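Local coordinates for beta-galactosidase (Bacillus circulans, PDB 4MAD), which probably hydrolyses terminal non-reducing beta-D-galactose residues of beta-D-galactosides, as a glycoside hydrolase of family 35, at residues Y40-P45 and T311-D316; Y393-Y398 and L576-H581; Y514-I519 and S533-G538; K537-V540 and H545-G548. All coordinates share one frame; numbering follows the deposited sequence.

Interaction 1. Residues Y40-P45 and T311-D316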
# COMPACT_ATOMS: atom_id res chain seq x y z
N TYR A 40 3.26 6.28 -8.35
CA TYR A 40 3.38 5.51 -9.57
C TYR A 40 2.92 4.08 -9.33
O TYR A 40 2.42 3.45 -10.20
CB TYR A 40 4.80 5.55 -10.16
CG TYR A 40 5.84 5.15 -9.20
CD1 TYR A 40 6.38 3.91 -9.22
CD2 TYR A 40 6.29 6.02 -8.29
CE1 TYR A 40 7.31 3.52 -8.29
CE2 TYR A 40 7.25 5.65 -7.36
CZ TYR A 40 7.75 4.38 -7.35
OH TYR A 40 8.67 4.00 -6.45
N PHE A 41 3.12 3.61 -8.12
CA PHE A 41 2.97 2.19 -7.79
C PHE A 41 1.55 1.81 -7.57
O PHE A 41 1.25 0.69 -7.31
CB PHE A 41 3.85 1.77 -6.65
CG PHE A 41 3.86 2.70 -5.46
CD1 PHE A 41 2.97 2.52 -4.44
CD2 PHE A 41 4.74 3.75 -5.37
CE1 PHE A 41 3.04 3.29 -3.36
CE2 PHE A 41 4.76 4.53 -4.30
CZ PHE A 41 3.90 4.30 -3.30
N ARG A 42 0.69 2.79 -7.69
CA ARG A 42 -0.72 2.60 -7.45
C ARG A 42 -1.64 2.71 -8.69
O ARG A 42 -2.80 2.59 -8.57
CB ARG A 42 -1.18 3.49 -6.33
CG ARG A 42 -0.81 2.95 -4.98
CD ARG A 42 -1.11 3.88 -3.84
NE ARG A 42 -1.32 3.19 -2.59
CZ ARG A 42 -0.84 3.55 -1.41
NH1 ARG A 42 -0.12 4.64 -1.29
NH2 ARG A 42 -1.14 2.85 -0.34
N THR A 43 -1.07 2.94 -9.87
CA THR A 43 -1.82 2.96 -11.11
C THR A 43 -1.03 2.21 -12.19
O THR A 43 0.12 2.31 -12.22
CB THR A 43 -2.11 4.40 -11.52
OG1 THR A 43 -2.99 4.97 -10.57
CG2 THR A 43 -2.68 4.46 -12.90
N VAL A 44 -1.68 1.45 -13.03
CA VAL A 44 -0.93 0.73 -14.06
C VAL A 44 -0.25 1.73 -15.00
O VAL A 44 -0.80 2.74 -15.28
CB VAL A 44 -1.82 -0.22 -14.92
CG1 VAL A 44 -2.28 -1.38 -14.10
CG2 VAL A 44 -2.97 0.53 -15.52
N PRO A 45 0.92 1.39 -15.54
CA PRO A 45 1.70 2.36 -16.30
C PRO A 45 1.02 2.91 -17.55
O PRO A 45 1.21 4.03 -17.92
CB PRO A 45 2.96 1.61 -16.67
CG PRO A 45 2.83 0.32 -16.17
CD PRO A 45 1.70 0.21 -15.27
N THR A 311 -8.21 -2.75 -0.28
CA THR A 311 -7.59 -2.74 -1.58
C THR A 311 -7.65 -1.40 -2.34
O THR A 311 -6.67 -0.93 -2.80
CB THR A 311 -8.24 -3.81 -2.49
OG1 THR A 311 -8.10 -5.05 -1.90
CG2 THR A 311 -7.57 -3.78 -3.87
N SER A 312 -8.83 -0.82 -2.45
CA SER A 312 -9.00 0.44 -3.08
C SER A 312 -8.26 1.52 -2.32
O SER A 312 -8.32 1.58 -1.14
CB SER A 312 -10.47 0.88 -3.11
OG SER A 312 -10.65 2.20 -3.55
N TYR A 313 -7.59 2.39 -3.04
CA TYR A 313 -7.01 3.62 -2.51
C TYR A 313 -7.63 4.85 -3.14
O TYR A 313 -6.97 5.80 -3.31
CB TYR A 313 -5.52 3.63 -2.61
CG TYR A 313 -4.78 4.43 -1.57
CD1 TYR A 313 -4.94 4.22 -0.22
CD2 TYR A 313 -3.87 5.36 -1.95
CE1 TYR A 313 -4.25 4.95 0.69
CE2 TYR A 313 -3.19 6.07 -1.04
CZ TYR A 313 -3.36 5.88 0.28
OH TYR A 313 -2.59 6.59 1.14
N ASP A 314 -8.91 4.80 -3.40
CA ASP A 314 -9.62 5.85 -4.07
C ASP A 314 -9.41 7.10 -3.27
O ASP A 314 -9.07 8.04 -3.82
CB ASP A 314 -11.11 5.50 -4.10
CG ASP A 314 -12.01 6.59 -4.69
OD1 ASP A 314 -12.48 6.40 -5.79
OD2 ASP A 314 -12.30 7.55 -4.00
N TYR A 315 -9.61 7.06 -1.97
CA TYR A 315 -9.22 8.09 -1.00
C TYR A 315 -10.18 9.29 -1.04
O TYR A 315 -9.92 10.29 -0.50
CB TYR A 315 -7.80 8.60 -1.29
CG TYR A 315 -7.05 9.04 -0.06
CD1 TYR A 315 -6.19 8.20 0.57
CD2 TYR A 315 -7.20 10.27 0.45
CE1 TYR A 315 -5.52 8.57 1.68
CE2 TYR A 315 -6.54 10.67 1.54
CZ TYR A 315 -5.70 9.82 2.15
OH TYR A 315 -5.05 10.26 3.24
N ASP A 316 -11.28 9.15 -1.74
CA ASP A 316 -12.10 10.29 -2.01
C ASP A 316 -11.23 11.34 -2.70
O ASP A 316 -11.34 12.49 -2.48
CB ASP A 316 -12.74 10.88 -0.78
CG ASP A 316 -13.95 11.71 -1.11
OD1 ASP A 316 -14.53 11.48 -2.14
OD2 ASP A 316 -14.30 12.54 -0.30
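A cation-pi stack between Arg42 and Tyr313 joins two loops of the eight-stranded (beta/alpha) barrel of this family 35 enzyme. Segment 40-45 follows strand 34-38, the first of the barrel, while 311-316 belongs to the long excursion between the eighth strand and helix 327-339. The guanidinium lies almost flat on the phenol ring, the planes only 13° apart and the centres 3.7 Å from each other. Contact is spread over the whole group: Arg42 NE sits 3.4 Å from Tyr313 CD2, and its carbon CZ comes within 3.5 Å of Tyr313 CE2. Arg42 reaches the ring on an arm that runs extended from CG to NE, and Tyr313 is carried toward the arginine with CG anti to the backbone N (chi1 -151°). Tyr315 turns its edge to the opposite face of the phenol, CD1 sitting near the rim, so both faces are covered. Polar ends are held from outside: Arg42 NH2 bonds to Asn292 OD1, and Tyr313 OH meets Glu112 OE1 and the hydroxyl of Tyr285. Glu112 also lines a pocket occupied by a 2-(2-methoxyethoxy)ethanol molecule, and the side chain of Glu247, the predicted nucleophile, is about 8 Å from that of Tyr313. Two turns shape the loop around it, an ST turn at Ser312 and an Asx turn at Asp314, with Ser312 OG accepting from Asp314 N at 3.1 Å.

Interaction 2. Residues Y393-Y398 and L576-H581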
# COMPACT_ATOMS: atom_id res chain seq x y z
N TYR A 393 4.89 -11.75 1.12
CA TYR A 393 3.45 -11.57 1.04
C TYR A 393 2.63 -12.85 0.84
O TYR A 393 3.12 -13.81 0.37
CB TYR A 393 3.07 -10.56 -0.04
CG TYR A 393 3.95 -9.36 -0.23
CD1 TYR A 393 4.09 -8.41 0.75
CD2 TYR A 393 4.60 -9.13 -1.42
CE1 TYR A 393 4.86 -7.32 0.58
CE2 TYR A 393 5.40 -8.07 -1.59
CZ TYR A 393 5.53 -7.14 -0.62
OH TYR A 393 6.33 -6.09 -0.77
N GLY A 394 1.38 -12.80 1.24
CA GLY A 394 0.43 -13.86 0.99
C GLY A 394 -0.00 -14.75 2.12
O GLY A 394 -0.23 -14.30 3.16
N PHE A 395 -0.07 -16.06 1.87
CA PHE A 395 -0.59 -17.05 2.79
C PHE A 395 0.54 -18.04 3.03
O PHE A 395 1.43 -18.13 2.26
CB PHE A 395 -1.78 -17.80 2.18
CG PHE A 395 -2.97 -16.93 1.85
CD1 PHE A 395 -4.01 -16.83 2.72
CD2 PHE A 395 -3.05 -16.24 0.67
CE1 PHE A 395 -5.06 -16.05 2.46
CE2 PHE A 395 -4.13 -15.48 0.41
CZ PHE A 395 -5.12 -15.37 1.30
N ILE A 396 0.47 -18.73 4.14
CA ILE A 396 1.44 -19.76 4.44
C ILE A 396 0.75 -20.85 5.23
O ILE A 396 -0.00 -20.59 6.08
CB ILE A 396 2.65 -19.18 5.17
CG1 ILE A 396 3.64 -20.27 5.52
CG2 ILE A 396 2.24 -18.50 6.38
CD1 ILE A 396 4.88 -19.78 5.92
N VAL A 397 1.04 -22.07 4.87
CA VAL A 397 0.47 -23.18 5.55
C VAL A 397 1.53 -23.81 6.46
O VAL A 397 2.59 -24.09 6.03
CB VAL A 397 -0.01 -24.27 4.60
CG1 VAL A 397 -0.54 -25.41 5.34
CG2 VAL A 397 -1.03 -23.77 3.68
N TYR A 398 1.16 -24.00 7.70
CA TYR A 398 2.00 -24.60 8.71
C TYR A 398 1.38 -25.96 9.09
O TYR A 398 0.22 -26.05 9.29
CB TYR A 398 2.08 -23.78 9.99
CG TYR A 398 2.78 -22.43 9.95
CD1 TYR A 398 4.10 -22.30 10.32
CD2 TYR A 398 2.11 -21.28 9.63
CE1 TYR A 398 4.71 -21.08 10.32
CE2 TYR A 398 2.72 -20.11 9.64
CZ TYR A 398 4.03 -20.00 9.98
OH TYR A 398 4.63 -18.83 9.99
N LEU A 576 -9.58 -16.95 -5.53
CA LEU A 576 -9.33 -17.80 -4.38
C LEU A 576 -10.26 -17.34 -3.29
O LEU A 576 -10.19 -16.24 -2.89
CB LEU A 576 -7.89 -17.68 -3.88
CG LEU A 576 -7.49 -18.36 -2.58
CD1 LEU A 576 -7.75 -19.82 -2.57
CD2 LEU A 576 -6.03 -18.11 -2.18
N GLU A 577 -11.16 -18.19 -2.88
CA GLU A 577 -12.07 -17.89 -1.81
C GLU A 577 -11.78 -18.77 -0.62
O GLU A 577 -11.61 -19.92 -0.76
CB GLU A 577 -13.50 -18.07 -2.23
CG GLU A 577 -14.41 -18.33 -1.12
CD GLU A 577 -14.78 -17.08 -0.30
OE1 GLU A 577 -14.93 -16.01 -0.89
OE2 GLU A 577 -14.89 -17.20 0.92
N LEU A 578 -11.66 -18.13 0.51
CA LEU A 578 -11.31 -18.74 1.77
C LEU A 578 -12.35 -19.57 2.46
O LEU A 578 -12.04 -20.50 3.09
CB LEU A 578 -10.68 -17.74 2.75
CG LEU A 578 -9.45 -17.01 2.29
CD1 LEU A 578 -8.89 -16.09 3.34
CD2 LEU A 578 -8.45 -17.92 1.73
N HIS A 579 -13.59 -19.14 2.43
CA HIS A 579 -14.60 -19.75 3.24
C HIS A 579 -15.85 -20.30 2.57
O HIS A 579 -16.23 -21.42 2.80
CB HIS A 579 -15.08 -18.76 4.26
CG HIS A 579 -14.00 -18.28 5.16
ND1 HIS A 579 -13.53 -19.04 6.20
CD2 HIS A 579 -13.31 -17.12 5.18
CE1 HIS A 579 -12.58 -18.37 6.82
NE2 HIS A 579 -12.43 -17.21 6.22
N LYS A 580 -16.52 -19.43 1.85
CA LYS A 580 -17.83 -19.75 1.33
C LYS A 580 -17.85 -19.61 -0.17
O LYS A 580 -17.55 -18.62 -0.65
CB LYS A 580 -18.86 -18.86 1.96
CG LYS A 580 -19.07 -19.10 3.40
CD LYS A 580 -20.03 -18.09 3.93
CE LYS A 580 -20.46 -18.30 5.34
NZ LYS A 580 -21.26 -17.16 5.78
N HIS A 581 -18.24 -20.67 -0.85
CA HIS A 581 -18.08 -20.78 -2.27
C HIS A 581 -19.40 -20.64 -3.04
O HIS A 581 -20.42 -20.94 -2.53
CB HIS A 581 -17.41 -22.12 -2.58
CG HIS A 581 -16.15 -22.32 -1.81
ND1 HIS A 581 -14.99 -21.66 -2.11
CD2 HIS A 581 -15.89 -23.05 -0.71
CE1 HIS A 581 -14.07 -21.97 -1.23
NE2 HIS A 581 -14.58 -22.82 -0.38
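Leu576 and Leu578 converge on the Phe395 ring, an apolar contact between two antiparallel beta sheets: Phe395 lies on strand 395-403 of the first all-beta domain, whereas Leu576 lies on strand 569-577, in the sheet that also carries the galactose-binding domain strands, and Leu578 just beyond it. Leu576 comes first, sliding past the phenyl in the opposing direction, with CD2 4.2 Å from Phe395 CE2; its side chain also packs on Val539 of the adjacent strand. Glu577, next along, takes no part in the apolar contact and serves the turn instead. Leu578 then approaches Phe395 head-on. Both its methyls, CD1 and CD2, stand 3.9 Å from Phe395 CE1, and CD1 lies near the plane of the ring, at its edge. The leucines meet the ring at CE1 and CE2, the two atoms flanking CZ; CG anti to the carbonyl carbon (chi1 -62°) sends the phenyl toward them. Glu457 and Leu493 of neighbouring strands touch the Phe395 side chain. Beyond Glu577 the strand gives way to a turn, and polar links to the other sheet take over: Leu578 O bonds to Gln421 NE2 and His579 NE2 to Arg419 NH1. The turn closes on Glu577 OE2, which accepts two backbone amides from opposite faces of its plane. His579 N comes to 2.8 Å of OE2 on the anti side, whereas Lys580 N, 2.9 Å from OE2, descends from 41° out of the plane.

Interaction 3. Residues Y514-I519 and S533-G538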
# COMPACT_ATOMS: atom_id res chain seq x y z
N TYR A 514 -10.51 -22.60 -1.80
CA TYR A 514 -10.46 -23.15 -3.12
C TYR A 514 -10.19 -22.09 -4.15
O TYR A 514 -10.67 -21.02 -4.04
CB TYR A 514 -11.76 -23.83 -3.47
CG TYR A 514 -11.90 -25.22 -3.00
CD1 TYR A 514 -11.75 -26.29 -3.85
CD2 TYR A 514 -12.22 -25.48 -1.70
CE1 TYR A 514 -11.92 -27.55 -3.41
CE2 TYR A 514 -12.37 -26.73 -1.26
CZ TYR A 514 -12.23 -27.76 -2.10
OH TYR A 514 -12.37 -29.02 -1.62
N PHE A 515 -9.42 -22.44 -5.16
CA PHE A 515 -9.29 -21.69 -6.36
C PHE A 515 -10.47 -22.00 -7.31
O PHE A 515 -10.80 -23.13 -7.50
CB PHE A 515 -7.99 -21.99 -7.05
CG PHE A 515 -6.77 -21.60 -6.26
CD1 PHE A 515 -6.26 -20.35 -6.34
CD2 PHE A 515 -6.15 -22.50 -5.45
CE1 PHE A 515 -5.17 -20.02 -5.65
CE2 PHE A 515 -5.06 -22.16 -4.77
CZ PHE A 515 -4.58 -20.91 -4.86
N HIS A 516 -11.06 -21.02 -7.89
CA HIS A 516 -12.16 -21.24 -8.76
C HIS A 516 -11.76 -20.63 -10.08
O HIS A 516 -11.31 -19.54 -10.10
CB HIS A 516 -13.33 -20.48 -8.23
CG HIS A 516 -13.85 -21.00 -6.95
ND1 HIS A 516 -14.54 -22.17 -6.85
CD2 HIS A 516 -13.79 -20.51 -5.70
CE1 HIS A 516 -14.89 -22.37 -5.60
NE2 HIS A 516 -14.44 -21.38 -4.88
N LYS A 517 -11.93 -21.34 -11.18
CA LYS A 517 -11.46 -20.85 -12.46
C LYS A 517 -12.54 -20.70 -13.50
O LYS A 517 -13.32 -21.54 -13.66
CB LYS A 517 -10.38 -21.72 -13.03
CG LYS A 517 -9.80 -21.17 -14.27
CD LYS A 517 -8.97 -22.15 -14.94
CE LYS A 517 -7.72 -21.54 -15.33
NZ LYS A 517 -7.73 -21.33 -16.76
N GLY A 518 -12.53 -19.55 -14.16
CA GLY A 518 -13.51 -19.20 -15.14
C GLY A 518 -12.92 -18.44 -16.32
O GLY A 518 -11.86 -17.96 -16.24
N ILE A 519 -13.68 -18.33 -17.39
CA ILE A 519 -13.25 -17.63 -18.57
C ILE A 519 -14.17 -16.44 -18.89
O ILE A 519 -15.34 -16.60 -18.93
CB ILE A 519 -13.24 -18.58 -19.77
CG1 ILE A 519 -12.37 -19.78 -19.48
CG2 ILE A 519 -12.71 -17.93 -20.95
CD1 ILE A 519 -11.00 -19.49 -19.64
N SER A 533 -19.64 -9.22 -3.87
CA SER A 533 -20.56 -9.08 -2.75
C SER A 533 -21.14 -10.41 -2.32
O SER A 533 -21.51 -10.57 -1.19
CB SER A 533 -21.69 -8.09 -3.04
OG SER A 533 -22.49 -8.50 -4.09
N GLU A 534 -21.30 -11.32 -3.27
CA GLU A 534 -21.78 -12.66 -2.95
C GLU A 534 -20.79 -13.50 -2.15
O GLU A 534 -21.18 -14.36 -1.44
CB GLU A 534 -22.31 -13.42 -4.15
CG GLU A 534 -23.06 -14.68 -3.76
CD GLU A 534 -23.53 -15.58 -4.91
OE1 GLU A 534 -23.08 -15.46 -6.03
OE2 GLU A 534 -24.36 -16.43 -4.64
N TRP A 535 -19.52 -13.28 -2.38
CA TRP A 535 -18.43 -14.06 -1.84
C TRP A 535 -18.06 -13.60 -0.44
O TRP A 535 -18.68 -12.73 0.09
CB TRP A 535 -17.25 -14.05 -2.80
CG TRP A 535 -17.59 -14.76 -4.10
CD1 TRP A 535 -18.34 -14.30 -5.13
CD2 TRP A 535 -17.18 -16.07 -4.46
NE1 TRP A 535 -18.46 -15.25 -6.05
CE2 TRP A 535 -17.73 -16.34 -5.70
CE3 TRP A 535 -16.42 -17.05 -3.84
CZ2 TRP A 535 -17.53 -17.53 -6.35
CZ3 TRP A 535 -16.23 -18.23 -4.49
CH2 TRP A 535 -16.79 -18.47 -5.72
N THR A 536 -17.07 -14.25 0.16
CA THR A 536 -16.75 -13.96 1.54
C THR A 536 -15.37 -13.32 1.83
O THR A 536 -15.31 -12.26 2.33
CB THR A 536 -17.03 -15.18 2.45
OG1 THR A 536 -18.42 -15.40 2.51
CG2 THR A 536 -16.52 -14.94 3.82
N LYS A 537 -14.30 -14.02 1.51
CA LYS A 537 -12.99 -13.45 1.62
C LYS A 537 -12.02 -14.12 0.70
O LYS A 537 -12.01 -15.31 0.57
CB LYS A 537 -12.50 -13.50 3.03
CG LYS A 537 -11.21 -12.75 3.28
CD LYS A 537 -10.88 -12.65 4.72
CE LYS A 537 -9.93 -11.53 5.04
NZ LYS A 537 -8.70 -11.60 4.34
N GLY A 538 -11.18 -13.32 0.09
CA GLY A 538 -10.20 -13.85 -0.82
C GLY A 538 -9.46 -12.87 -1.67
O GLY A 538 -9.30 -11.78 -1.28
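His516 meets Trp535 across an intervening strand, and following segment 514-519 explains how. The segment begins strand 514-522, which has strand 357-366 on one flank and strand 569-577 on the other. Tyr514 and Phe515 open it, and His516, third along, is the residue that crosses: its side chain reaches over strand 569-577 to the loop that carries Trp535, just before strand 537-542. Here the indole offers an edge to the imidazole face, an offset edge-to-face pair with centroids 5.1 Å apart and planes at 63°. The benzo rim does the touching: Trp535 CZ3 and CH2 each lie 3.6 Å from His516 CD2, and CZ3 is equally close, 3.6 Å, to His516 NE2. CH2 rises above the imidazole toward its rim and not over its middle. In both residues CG stands beside the backbone N (chi1 -68° in the histidine), which sends the two side chains toward each other over strand 569-577, where Leu575 packs against both. Bonds at both imidazole nitrogens probably restrict its rotation: ND1 pairs with His364 ND1 and NE2 with His581 ND1, in a chain of three histidines. Trp535 is steered likewise by its NE1, which donates to Ser584 O. Further along, Lys517 and Gly518 carry the strand on between the same two neighbours. The pair joins a strand of the antiparallel sheet to the loop entering strand 537-542, within a domain assigned to the galactose-binding family, consistent with its beta-sandwich fold.

Interaction 4. Residues K537-V540 and H545-G548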
# COMPACT_ATOMS: atom_id res chain seq x y z
N LYS A 537 -14.30 -14.02 1.51
CA LYS A 537 -12.99 -13.45 1.62
C LYS A 537 -12.02 -14.12 0.70
O LYS A 537 -12.01 -15.31 0.57
CB LYS A 537 -12.50 -13.50 3.03
CG LYS A 537 -11.21 -12.75 3.28
CD LYS A 537 -10.88 -12.65 4.72
CE LYS A 537 -9.93 -11.53 5.04
NZ LYS A 537 -8.70 -11.60 4.34
N GLY A 538 -11.18 -13.32 0.09
CA GLY A 538 -10.20 -13.85 -0.82
C GLY A 538 -9.46 -12.87 -1.67
O GLY A 538 -9.30 -11.78 -1.28
N VAL A 539 -8.96 -13.34 -2.78
CA VAL A 539 -8.27 -12.55 -3.77
C VAL A 539 -8.68 -12.98 -5.18
O VAL A 539 -9.23 -14.01 -5.37
CB VAL A 539 -6.76 -12.67 -3.63
CG1 VAL A 539 -6.31 -12.10 -2.33
CG2 VAL A 539 -6.33 -14.07 -3.77
N VAL A 540 -8.38 -12.14 -6.15
CA VAL A 540 -8.67 -12.44 -7.53
C VAL A 540 -7.50 -12.14 -8.47
O VAL A 540 -6.83 -11.19 -8.30
CB VAL A 540 -9.91 -11.66 -7.95
CG1 VAL A 540 -10.30 -11.98 -9.33
CG2 VAL A 540 -11.00 -12.01 -7.00
N HIS A 545 -2.84 -11.32 -13.18
CA HIS A 545 -2.69 -10.06 -12.52
C HIS A 545 -3.48 -10.10 -11.22
O HIS A 545 -4.63 -10.27 -11.23
CB HIS A 545 -3.22 -8.96 -13.37
CG HIS A 545 -2.44 -8.73 -14.62
ND1 HIS A 545 -1.22 -8.14 -14.63
CD2 HIS A 545 -2.73 -9.02 -15.90
CE1 HIS A 545 -0.79 -8.06 -15.87
NE2 HIS A 545 -1.68 -8.61 -16.65
N HIS A 546 -2.78 -9.86 -10.13
CA HIS A 546 -3.38 -9.96 -8.81
C HIS A 546 -4.09 -8.64 -8.49
O HIS A 546 -3.47 -7.68 -8.29
CB HIS A 546 -2.30 -10.23 -7.75
CG HIS A 546 -2.84 -10.43 -6.38
ND1 HIS A 546 -2.13 -11.03 -5.37
CD2 HIS A 546 -4.05 -10.15 -5.87
CE1 HIS A 546 -2.88 -11.08 -4.29
NE2 HIS A 546 -4.05 -10.56 -4.57
N LEU A 547 -5.40 -8.68 -8.50
CA LEU A 547 -6.22 -7.51 -8.27
C LEU A 547 -6.15 -6.93 -6.88
O LEU A 547 -6.43 -5.81 -6.70
CB LEU A 547 -7.67 -7.79 -8.59
CG LEU A 547 -8.04 -8.15 -10.02
CD1 LEU A 547 -9.49 -8.23 -10.16
CD2 LEU A 547 -7.44 -7.24 -11.04
N GLY A 548 -5.90 -7.78 -5.92
CA GLY A 548 -6.09 -7.41 -4.55
C GLY A 548 -7.01 -8.32 -3.80
O GLY A 548 -7.29 -9.37 -4.24
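The beta hairpin of strands 537-542 and 545-551 brings Val539 and Val540 against His546, Leu547 and Gly548. One firm hydrogen bond spans these segments: Leu547 N donates to Val540 O over 2.9 Å. The short strand axes run at 144°, short of a straight antiparallel pair. Backbone angles at Leu547 are helical, and Gly548 follows with a positive phi (124°), which kinks the second strand. A weaker CA-H...O contact continues the pairing, Val539 CA lying 3.4 Å from Gly548 O. In the sheet of this galactose-binding-like sandwich, strand 545-551 is outermost. Val540 and Leu547 cross at an angle, CG1 of the valine 3.9 Å from CD1 of the leucine, and both pack into Ile530 and Leu559 of strands 528-531 and 558-561, in the domain's apolar interior. Elsewhere, Val539 meets the His546 ring. The imidazole swings out with CG anti to the backbone N (chi1 -177°), a course that carries its far end back toward the first strand, while Phe295 makes an edge-to-face pair with the same ring and Gly294 bonds to the His546 backbone. Gly548 O lies in the plane of the imidazole at its edge, and Val539 CG1 comes within 3.5 Å of His546 NE2.

Overall arrangement
Interaction 1 belongs to the catalytic barrel, with the side chain of Tyr313 about 11 Å from that of the predicted proton donor Glu171 and nearer still to that of the predicted nucleophile Glu247; the other three lie away from these sites. Interaction 4 brings the accessory sheet to the barrel: its centre is about 15 Å from that of interaction 1, and Thr311 CG2 touches Leu547 O at 3.7 Å. Interactions 3 and 4, centres about 9 Å apart, share Lys537 and Gly538. Segment 576-581 connects them with interaction 2, through Leu578 N to Lys537 O at 2.8 Å and Leu576 N to Val539 O at 3.0 Å, both probable hydrogen bonds.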